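Local coordinates for antifungal protein GAFP-1 (Gastrodia elata, PDB 1XD5), which is a monomeric monocot lectin of the bulb type that probably binds mannose and probably acts against fungi, at residues G81-V93 with Y96-V110. Residues are numbered along the deposited sequence; the frame is centred on the assembly and turned at random.
With SO4 (sulfate ion), chain F.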
ATOM      1  N   GLY A  81      -0.909   5.171 -16.392  1.00 15.07           N
ATOM      2  CA  GLY A  81       0.407   4.685 -16.754  1.00 14.78           C
ATOM      3  C   GLY A  81       0.687   3.391 -16.024  1.00 14.62           C
ATOM      4  O   GLY A  81      -0.221   2.780 -15.464  1.00 14.10           O
ATOM      5  N   ASN A  82       1.950   2.985 -16.046  1.00 14.65           N
ATOM      6  CA  ASN A  82       2.415   1.834 -15.295  1.00 15.46           C
ATOM      7  C   ASN A  82       3.037   2.332 -14.008  1.00 15.12           C
ATOM      8  O   ASN A  82       4.014   3.092 -14.029  1.00 14.95           O
ATOM      9  CB  ASN A  82       3.444   1.042 -16.101  1.00 16.46           C
ATOM     10  CG  ASN A  82       2.805   0.196 -17.181  1.00 19.35           C
ATOM     11  OD1 ASN A  82       2.068  -0.760 -16.896  1.00 24.01           O
ATOM     12  ND2 ASN A  82       3.080   0.538 -18.431  1.00 23.99           N
ATOM     13  N   TYR A  83       2.443   1.936 -12.889  1.00 14.24           N
ATOM     14  CA  TYR A  83       2.971   2.293 -11.578  1.00 13.45           C
ATOM     15  C   TYR A  83       3.134   1.016 -10.780  1.00 13.16           C
ATOM     16  O   TYR A  83       2.518  -0.003 -11.099  1.00 13.10           O
ATOM     17  CB  TYR A  83       2.021   3.253 -10.854  1.00 13.93           C
ATOM     18  CG  TYR A  83       1.749   4.533 -11.612  1.00 14.81           C
ATOM     19  CD1 TYR A  83       0.609   4.665 -12.411  1.00 15.34           C
ATOM     20  CD2 TYR A  83       2.638   5.605 -11.549  1.00 15.94           C
ATOM     21  CE1 TYR A  83       0.364   5.832 -13.124  1.00 15.67           C
ATOM     22  CE2 TYR A  83       2.401   6.781 -12.250  1.00 15.31           C
ATOM     23  CZ  TYR A  83       1.266   6.883 -13.041  1.00 16.90           C
ATOM     24  OH  TYR A  83       1.026   8.047 -13.728  1.00 16.07           O
ATOM     25  N   TYR A  84       3.966   1.053  -9.747  1.00 12.74           N
ATOM     26  CA  TYR A  84       4.017  -0.069  -8.818  1.00 12.41           C
ATOM     27  C   TYR A  84       4.248   0.434  -7.420  1.00 12.01           C
ATOM     28  O   TYR A  84       4.897   1.457  -7.223  1.00 12.36           O
ATOM     29  CB  TYR A  84       5.067  -1.126  -9.212  1.00 12.56           C
ATOM     30  CG  TYR A  84       6.481  -0.614  -9.274  1.00 12.80           C
ATOM     31  CD1 TYR A  84       6.948   0.032 -10.410  1.00 14.54           C
ATOM     32  CD2 TYR A  84       7.362  -0.792  -8.209  1.00 14.06           C
ATOM     33  CE1 TYR A  84       8.251   0.515 -10.484  1.00 14.52           C
ATOM     34  CE2 TYR A  84       8.680  -0.310  -8.271  1.00 13.42           C
ATOM     35  CZ  TYR A  84       9.106   0.336  -9.425  1.00 14.21           C
ATOM     36  OH  TYR A  84      10.375   0.833  -9.529  1.00 13.83           O
ATOM     37  N   LEU A  85       3.672  -0.288  -6.469  1.00 11.70           N
ATOM     38  CA  LEU A  85       3.894  -0.079  -5.046  1.00 11.16           C
ATOM     39  C   LEU A  85       4.963  -1.071  -4.585  1.00 11.13           C
ATOM     40  O   LEU A  85       4.890  -2.253  -4.911  1.00 10.82           O
ATOM     41  CB  LEU A  85       2.594  -0.348  -4.291  1.00 10.73           C
ATOM     42  CG  LEU A  85       2.631  -0.196  -2.773  1.00 11.64           C
ATOM     43  CD1 LEU A  85       2.729   1.275  -2.401  1.00 10.56           C
ATOM     44  CD2 LEU A  85       1.384  -0.832  -2.169  1.00 12.50           C
ATOM     45  N   ILE A  86       5.953  -0.600  -3.837  1.00 10.31           N
ATOM     46  CA  ILE A  86       7.010  -1.498  -3.391  1.00 10.76           C
ATOM     47  C   ILE A  86       7.371  -1.267  -1.928  1.00 10.80           C
ATOM     48  O   ILE A  86       7.466  -0.120  -1.472  1.00 10.96           O
ATOM     49  CB  ILE A  86       8.259  -1.405  -4.321  1.00 10.46           C
ATOM     50  CG1 ILE A  86       9.302  -2.472  -3.952  1.00 10.70           C
ATOM     51  CG2 ILE A  86       8.852   0.017  -4.317  1.00 10.36           C
ATOM     52  CD1 ILE A  86      10.363  -2.697  -5.003  1.00  9.93           C
ATOM     53  N   LEU A  87       7.542  -2.367  -1.201  1.00 11.27           N
ATOM     54  CA  LEU A  87       8.110  -2.328   0.138  1.00 11.14           C
ATOM     55  C   LEU A  87       9.633  -2.482   0.023  1.00 11.28           C
ATOM     56  O   LEU A  87      10.140  -3.552  -0.315  1.00 11.45           O
ATOM     57  CB  LEU A  87       7.481  -3.425   1.002  1.00 11.50           C
ATOM     58  CG  LEU A  87       7.948  -3.658   2.446  1.00 12.30           C
ATOM     59  CD1 LEU A  87       8.065  -2.378   3.217  1.00 12.44           C
ATOM     60  CD2 LEU A  87       7.000  -4.620   3.155  1.00 11.31           C
ATOM     61  N   GLN A  88      10.351  -1.394   0.282  1.00 10.95           N
ATOM     62  CA  GLN A  88      11.788  -1.361   0.078  1.00 11.58           C
ATOM     63  C   GLN A  88      12.559  -1.954   1.250  1.00 11.55           C
ATOM     64  O   GLN A  88      12.048  -2.048   2.374  1.00 11.46           O
ATOM     65  CB  GLN A  88      12.257   0.070  -0.175  1.00 11.51           C
ATOM     66  CG  GLN A  88      11.570   0.741  -1.355  1.00 11.99           C
ATOM     67  CD  GLN A  88      12.171   2.087  -1.674  1.00 13.03           C
ATOM     68  OE1 GLN A  88      12.789   2.741  -0.812  1.00 13.76           O
ATOM     69  NE2 GLN A  88      12.004   2.509  -2.906  1.00 10.18           N
ATOM     70  N   ARG A  89      13.800  -2.338   0.974  1.00 11.53           N
ATOM     71  CA  ARG A  89      14.679  -2.880   1.996  1.00 11.70           C
ATOM     72  C   ARG A  89      15.057  -1.842   3.063  1.00 11.51           C
ATOM     73  O   ARG A  89      15.536  -2.209   4.127  1.00 11.52           O
ATOM     74  CB  ARG A  89      15.930  -3.471   1.344  1.00 12.28           C
ATOM     75  CG  ARG A  89      15.688  -4.851   0.724  1.00 13.43           C
ATOM     76  CD  ARG A  89      16.830  -5.324  -0.149  1.00 17.91           C
ATOM     77  NE  ARG A  89      16.598  -6.643  -0.733  1.00 20.48           N
ATOM     78  CZ  ARG A  89      16.885  -7.797  -0.139  1.00 22.90           C
ATOM     79  NH1 ARG A  89      17.401  -7.822   1.083  1.00 23.83           N
ATOM     80  NH2 ARG A  89      16.638  -8.938  -0.770  1.00 24.79           N
ATOM     81  N   ASP A  90      14.852  -0.555   2.777  1.00 11.16           N
ATOM     82  CA  ASP A  90      15.059   0.492   3.787  1.00 10.90           C
ATOM     83  C   ASP A  90      13.771   0.796   4.569  1.00 10.44           C
ATOM     84  O   ASP A  90      13.702   1.790   5.303  1.00 10.48           O
ATOM     85  CB  ASP A  90      15.632   1.764   3.155  1.00 10.89           C
ATOM     86  CG  ASP A  90      14.609   2.515   2.301  1.00 11.61           C
ATOM     87  OD1 ASP A  90      13.553   1.938   1.971  1.00 11.34           O
ATOM     88  OD2 ASP A  90      14.786   3.687   1.906  1.00 11.63           O
ATOM     89  N   ARG A  91      12.762  -0.067   4.397  1.00  9.94           N
ATOM     90  CA  ARG A  91      11.476   0.020   5.109  1.00  9.72           C
ATOM     91  C   ARG A  91      10.515   1.101   4.596  1.00  9.65           C
ATOM     92  O   ARG A  91       9.420   1.266   5.147  1.00  9.74           O
ATOM     93  CB  ARG A  91      11.682   0.169   6.627  1.00  9.24           C
ATOM     94  CG  ARG A  91      10.527  -0.385   7.457  1.00 10.13           C
ATOM     95  CD  ARG A  91      10.647  -0.111   8.945  1.00  9.11           C
ATOM     96  NE  ARG A  91      10.472   1.307   9.256  1.00  8.87           N
ATOM     97  CZ  ARG A  91      10.382   1.798  10.491  1.00  9.20           C
ATOM     98  NH1 ARG A  91      10.432   0.990  11.547  1.00  9.09           N
ATOM     99  NH2 ARG A  91      10.243   3.102  10.669  1.00  9.83           N
ATOM    100  N   ASN A  92      10.917   1.847   3.565  1.00  9.37           N
ATOM    101  CA  ASN A  92      10.012   2.810   2.938  1.00  9.28           C
ATOM    102  C   ASN A  92       9.047   2.037   2.058  1.00  8.86           C
ATOM    103  O   ASN A  92       9.411   1.008   1.493  1.00  9.15           O
ATOM    104  CB  ASN A  92      10.767   3.880   2.115  1.00  9.04           C
ATOM    105  CG  ASN A  92      10.059   5.250   2.123  1.00  9.91           C
ATOM    106  OD1 ASN A  92       8.990   5.399   2.708  1.00  9.32           O
ATOM    107  ND2 ASN A  92      10.671   6.254   1.483  1.00  8.69           N
ATOM    108  N   VAL A  93       7.806   2.504   1.979  1.00  8.24           N
ATOM    109  CA  VAL A  93       6.827   1.923   1.069  1.00  8.71           C
ATOM    110  C   VAL A  93       6.549   3.034   0.082  1.00  8.66           C
ATOM    111  O   VAL A  93       6.175   4.130   0.482  1.00  8.46           O
ATOM    112  CB  VAL A  93       5.527   1.504   1.786  1.00  8.82           C
ATOM    113  CG1 VAL A  93       4.532   0.872   0.797  1.00  9.64           C
ATOM    114  CG2 VAL A  93       5.827   0.516   2.903  1.00  9.70           C
ATOM    115  N   TYR A  96       6.158   4.046  -7.437  1.00 11.36           N
ATOM    116  CA  TYR A  96       7.008   4.575  -8.496  1.00 12.67           C
ATOM    117  C   TYR A  96       6.296   4.563  -9.838  1.00 14.29           C
ATOM    118  O   TYR A  96       5.422   3.725 -10.088  1.00 13.71           O
ATOM    119  CB  TYR A  96       8.294   3.745  -8.628  1.00 12.33           C
ATOM    120  CG  TYR A  96       9.268   3.955  -7.497  1.00 12.45           C
ATOM    121  CD1 TYR A  96      10.086   5.085  -7.458  1.00 12.96           C
ATOM    122  CD2 TYR A  96       9.367   3.025  -6.463  1.00 11.78           C
ATOM    123  CE1 TYR A  96      10.980   5.291  -6.421  1.00 12.72           C
ATOM    124  CE2 TYR A  96      10.258   3.213  -5.414  1.00 11.58           C
ATOM    125  CZ  TYR A  96      11.061   4.349  -5.398  1.00 12.42           C
ATOM    126  OH  TYR A  96      11.919   4.560  -4.359  1.00 10.97           O
ATOM    127  N   ASP A  97       6.689   5.482 -10.711  1.00 16.38           N
ATOM    128  CA  ASP A  97       6.354   5.330 -12.120  1.00 18.93           C
ATOM    129  C   ASP A  97       7.399   4.439 -12.770  1.00 20.31           C
ATOM    130  O   ASP A  97       8.145   3.752 -12.075  1.00 20.16           O
ATOM    131  CB  ASP A  97       6.232   6.685 -12.815  1.00 19.28           C
ATOM    132  CG  ASP A  97       7.516   7.478 -12.807  1.00 20.31           C
ATOM    133  OD1 ASP A  97       8.610   6.925 -12.537  1.00 20.73           O
ATOM    134  OD2 ASP A  97       7.510   8.693 -13.060  1.00 22.77           O
ATOM    135  N   ASN A  98       7.466   4.457 -14.097  1.00 22.67           N
ATOM    136  CA  ASN A  98       8.406   3.604 -14.824  1.00 24.18           C
ATOM    137  C   ASN A  98       9.819   4.185 -14.962  1.00 24.55           C
ATOM    138  O   ASN A  98      10.670   3.594 -15.635  1.00 24.96           O
ATOM    139  CB  ASN A  98       7.834   3.218 -16.204  1.00 25.32           C
ATOM    140  CG  ASN A  98       7.469   4.432 -17.072  1.00 28.15           C
ATOM    141  OD1 ASN A  98       7.024   4.269 -18.209  1.00 33.05           O
ATOM    142  ND2 ASN A  98       7.647   5.646 -16.539  1.00 30.95           N
ATOM    143  N   SER A  99      10.070   5.322 -14.310  1.00 24.11           N
ATOM    144  CA  SER A  99      11.311   6.069 -14.511  1.00 24.05           C
ATOM    145  C   SER A  99      12.031   6.418 -13.211  1.00 23.43           C
ATOM    146  O   SER A  99      12.749   7.415 -13.155  1.00 23.02           O
ATOM    147  CB  SER A  99      11.026   7.356 -15.295  1.00 24.26           C
ATOM    148  OG  SER A  99      10.392   7.070 -16.522  1.00 25.78           O
ATOM    149  N   ASN A 100      11.832   5.599 -12.175  1.00 22.80           N
ATOM    150  CA  ASN A 100      12.454   5.807 -10.864  1.00 22.17           C
ATOM    151  C   ASN A 100      12.022   7.106 -10.178  1.00 21.62           C
ATOM    152  O   ASN A 100      12.763   7.678  -9.370  1.00 21.58           O
ATOM    153  CB  ASN A 100      13.993   5.706 -10.950  1.00 22.45           C
ATOM    154  CG  ASN A 100      14.643   5.460  -9.589  1.00 22.35           C
ATOM    155  OD1 ASN A 100      14.129   4.694  -8.777  1.00 23.23           O
ATOM    156  ND2 ASN A 100      15.779   6.112  -9.339  1.00 21.70           N
ATOM    157  N   ASN A 101      10.819   7.572 -10.502  1.00 20.67           N
ATOM    158  CA  ASN A 101      10.248   8.730  -9.823  1.00 20.21           C
ATOM    159  C   ASN A 101       9.201   8.295  -8.813  1.00 18.83           C
ATOM    160  O   ASN A 101       8.224   7.642  -9.175  1.00 18.22           O
ATOM    161  CB  ASN A 101       9.627   9.707 -10.824  1.00 20.70           C
ATOM    162  CG  ASN A 101      10.642  10.264 -11.798  1.00 22.88           C
ATOM    163  OD1 ASN A 101      11.653  10.838 -11.394  1.00 25.32           O
ATOM    164  ND2 ASN A 101      10.378  10.093 -13.091  1.00 24.12           N
ATOM    165  N   ALA A 102       9.423   8.641  -7.549  1.00 17.76           N
ATOM    166  CA  ALA A 102       8.449   8.355  -6.497  1.00 17.01           C
ATOM    167  C   ALA A 102       7.284   9.333  -6.605  1.00 16.77           C
ATOM    168  O   ALA A 102       7.495  10.546  -6.769  1.00 16.52           O
ATOM    169  CB  ALA A 102       9.098   8.454  -5.126  1.00 17.17           C
ATOM    170  N   ILE A 103       6.062   8.811  -6.528  1.00 15.66           N
ATOM    171  CA  ILE A 103       4.876   9.668  -6.519  1.00 14.90           C
ATOM    172  C   ILE A 103       4.143   9.636  -5.171  1.00 14.24           C
ATOM    173  O   ILE A 103       3.263  10.460  -4.915  1.00 14.36           O
ATOM    174  CB  ILE A 103       3.913   9.357  -7.704  1.00 15.18           C
ATOM    175  CG1 ILE A 103       3.176   8.038  -7.494  1.00 15.59           C
ATOM    176  CG2 ILE A 103       4.653   9.391  -9.056  1.00 15.63           C
ATOM    177  CD1 ILE A 103       1.931   7.873  -8.369  1.00 17.82           C
ATOM    178  N   TRP A 104       4.527   8.692  -4.312  1.00 13.13           N
ATOM    179  CA  TRP A 104       3.973   8.579  -2.968  1.00 12.31           C
ATOM    180  C   TRP A 104       4.917   7.739  -2.125  1.00 12.07           C
ATOM    181  O   TRP A 104       5.586   6.853  -2.654  1.00 11.92           O
ATOM    182  CB  TRP A 104       2.596   7.917  -3.014  1.00 11.59           C
ATOM    183  CG  TRP A 104       1.870   7.876  -1.693  1.00 11.08           C
ATOM    184  CD1 TRP A 104       1.192   8.908  -1.074  1.00 10.66           C
ATOM    185  CD2 TRP A 104       1.749   6.746  -0.828  1.00 11.83           C
ATOM    186  NE1 TRP A 104       0.651   8.470   0.116  1.00 11.20           N
ATOM    187  CE2 TRP A 104       0.972   7.148   0.290  1.00 11.35           C
ATOM    188  CE3 TRP A 104       2.201   5.418  -0.890  1.00 11.94           C
ATOM    189  CZ2 TRP A 104       0.658   6.277   1.339  1.00 12.59           C
ATOM    190  CZ3 TRP A 104       1.879   4.546   0.155  1.00 13.37           C
ATOM    191  CH2 TRP A 104       1.122   4.983   1.252  1.00 12.45           C
ATOM    192  N   ALA A 105       4.949   8.016  -0.825  1.00 11.33           N
ATOM    193  CA  ALA A 105       5.720   7.220   0.125  1.00 11.97           C
ATOM    194  C   ALA A 105       5.093   7.292   1.507  1.00 12.17           C
ATOM    195  O   ALA A 105       4.418   8.270   1.837  1.00 12.37           O
ATOM    196  CB  ALA A 105       7.174   7.705   0.176  1.00 11.27           C
ATOM    197  N   THR A 106       5.321   6.259   2.315  1.00 12.16           N
ATOM    198  CA  THR A 106       4.892   6.271   3.712  1.00 12.56           C
ATOM    199  C   THR A 106       5.890   7.050   4.560  1.00 13.25           C
ATOM    200  O   THR A 106       5.571   7.438   5.686  1.00 13.47           O
ATOM    201  CB  THR A 106       4.756   4.846   4.266  1.00 12.23           C
ATOM    202  OG1 THR A 106       5.947   4.113   3.957  1.00 12.55           O
ATOM    203  CG2 THR A 106       3.644   4.077   3.557  1.00 11.61           C
ATOM    204  N   HIS A 107       7.089   7.268   4.008  1.00 13.73           N
ATOM    205  CA  HIS A 107       8.195   7.917   4.712  1.00 14.78           C
ATOM    206  C   HIS A 107       8.551   7.150   5.975  1.00 14.09           C
ATOM    207  O   HIS A 107       8.762   7.734   7.045  1.00 13.91           O
ATOM    208  CB  HIS A 107       7.880   9.390   5.009  1.00 15.84           C
ATOM    209  CG  HIS A 107       7.441  10.154   3.800  1.00 20.13           C
ATOM    210  ND1 HIS A 107       8.276  10.385   2.728  1.00 23.88           N
ATOM    211  CD2 HIS A 107       6.247  10.696   3.472  1.00 23.40           C
ATOM    212  CE1 HIS A 107       7.621  11.058   1.799  1.00 24.64           C
ATOM    213  NE2 HIS A 107       6.387  11.258   2.225  1.00 25.76           N
ATOM    214  N   THR A 108       8.615   5.830   5.833  1.00 13.10           N
ATOM    215  CA  THR A 108       8.993   4.973   6.937  1.00 12.33           C
ATOM    216  C   THR A 108      10.413   4.482   6.765  1.00 12.80           C
ATOM    217  O   THR A 108      10.812   3.538   7.423  1.00 12.38           O
ATOM    218  CB  THR A 108       8.025   3.780   7.070  1.00 12.29           C
ATOM    219  OG1 THR A 108       7.694   3.260   5.770  1.00  8.72           O
ATOM    220  CG2 THR A 108       6.707   4.239   7.670  1.00 10.98           C
ATOM    221  N   ASN A 109      11.169   5.129   5.873  1.00 13.00           N
ATOM    222  CA  ASN A 109      12.571   4.783   5.648  1.00 14.02           C
ATOM    223  C   ASN A 109      13.369   4.882   6.942  1.00 14.67           C
ATOM    224  O   ASN A 109      13.167   5.800   7.733  1.00 14.05           O
ATOM    225  CB  ASN A 109      13.200   5.709   4.613  1.00 14.05           C
ATOM    226  CG  ASN A 109      12.962   7.171   4.927  1.00 15.49           C
ATOM    227  OD1 ASN A 109      11.816   7.616   5.012  1.00 16.27           O
ATOM    228  ND2 ASN A 109      14.041   7.922   5.130  1.00 16.16           N
ATOM    229  N   VAL A 110      14.241   3.909   7.157  1.00 15.87           N
ATOM    230  CA  VAL A 110      15.176   3.933   8.270  1.00 17.62           C
ATOM    231  C   VAL A 110      16.581   3.904   7.691  1.00 18.36           C
ATOM    232  O   VAL A 110      16.817   3.278   6.651  1.00 18.33           O
ATOM    233  CB  VAL A 110      14.965   2.747   9.253  1.00 17.89           C
ATOM    234  CG1 VAL A 110      13.634   2.888   9.966  1.00 18.38           C
ATOM    235  CG2 VAL A 110      15.064   1.393   8.542  1.00 18.83           C
TER
HETATM  236  S   SO4 F1002      10.225   3.620  14.328  1.00 16.79           S
HETATM  237  O1  SO4 F1002      11.275   4.523  14.748  1.00 18.08           O
HETATM  238  O2  SO4 F1002       9.529   4.202  13.187  1.00 16.80           O
HETATM  239  O3  SO4 F1002       9.264   3.444  15.407  1.00 18.63           O
HETATM  240  O4  SO4 F1002      10.821   2.334  13.974  1.00 16.68           O
HETATM  241  O   HOH W   1      12.382   2.750  -9.116  1.00 35.64           O
HETATM  242  O   HOH W   2      10.831   6.008   9.879  1.00 27.50           O
HETATM  243  O   HOH W   3      10.448   9.172   1.493  1.00 47.00           O
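Thr-108 OG1 is gripped from two directions: it donates to Arg-91 O and accepts from Thr-106 OG1, both at 2.7 Å. Thr-106 OG1 accepts a hydrogen bond from Val-93 N (3.2 Å), so two hydroxyls, each donor and acceptor, link the N-H of Val-93 to the carbonyl of Arg-91. With OG1 of Thr-106 between its backbone N and carbonyl carbon (chi1 50°), the methyl CG2 lies against Val-93 CB. Arg-91 bends at its third torsion, bringing NE to Thr-108 O (2.9 Å) within the guanidinium plane, while Val-110 CG1 lies over one face. Arginine's long arm and flat, many-donor head suit this place: NH1 and NH2 also hold a sulfate, probably from the crystallisation liquor, and NH1 forms a salt bridge with Asp-35. Tyr-84 and Tyr-96 form an antiparallel hydrogen-bonded pair. Tyr-96 CB sits over the Tyr-84 ring (CH-pi, 4.0 Å from its centroid), and Ile-86 CG2 meets the Tyr-96 ring at its edge. In one of the three sheets of the beta-prism II fold, strand 84-87 lies between 3-5 and 93-96, and 102-105, with a corner at Ile-103, is outermost; Thr-106 and Thr-108 rest on Trp-41 of strand 38-42.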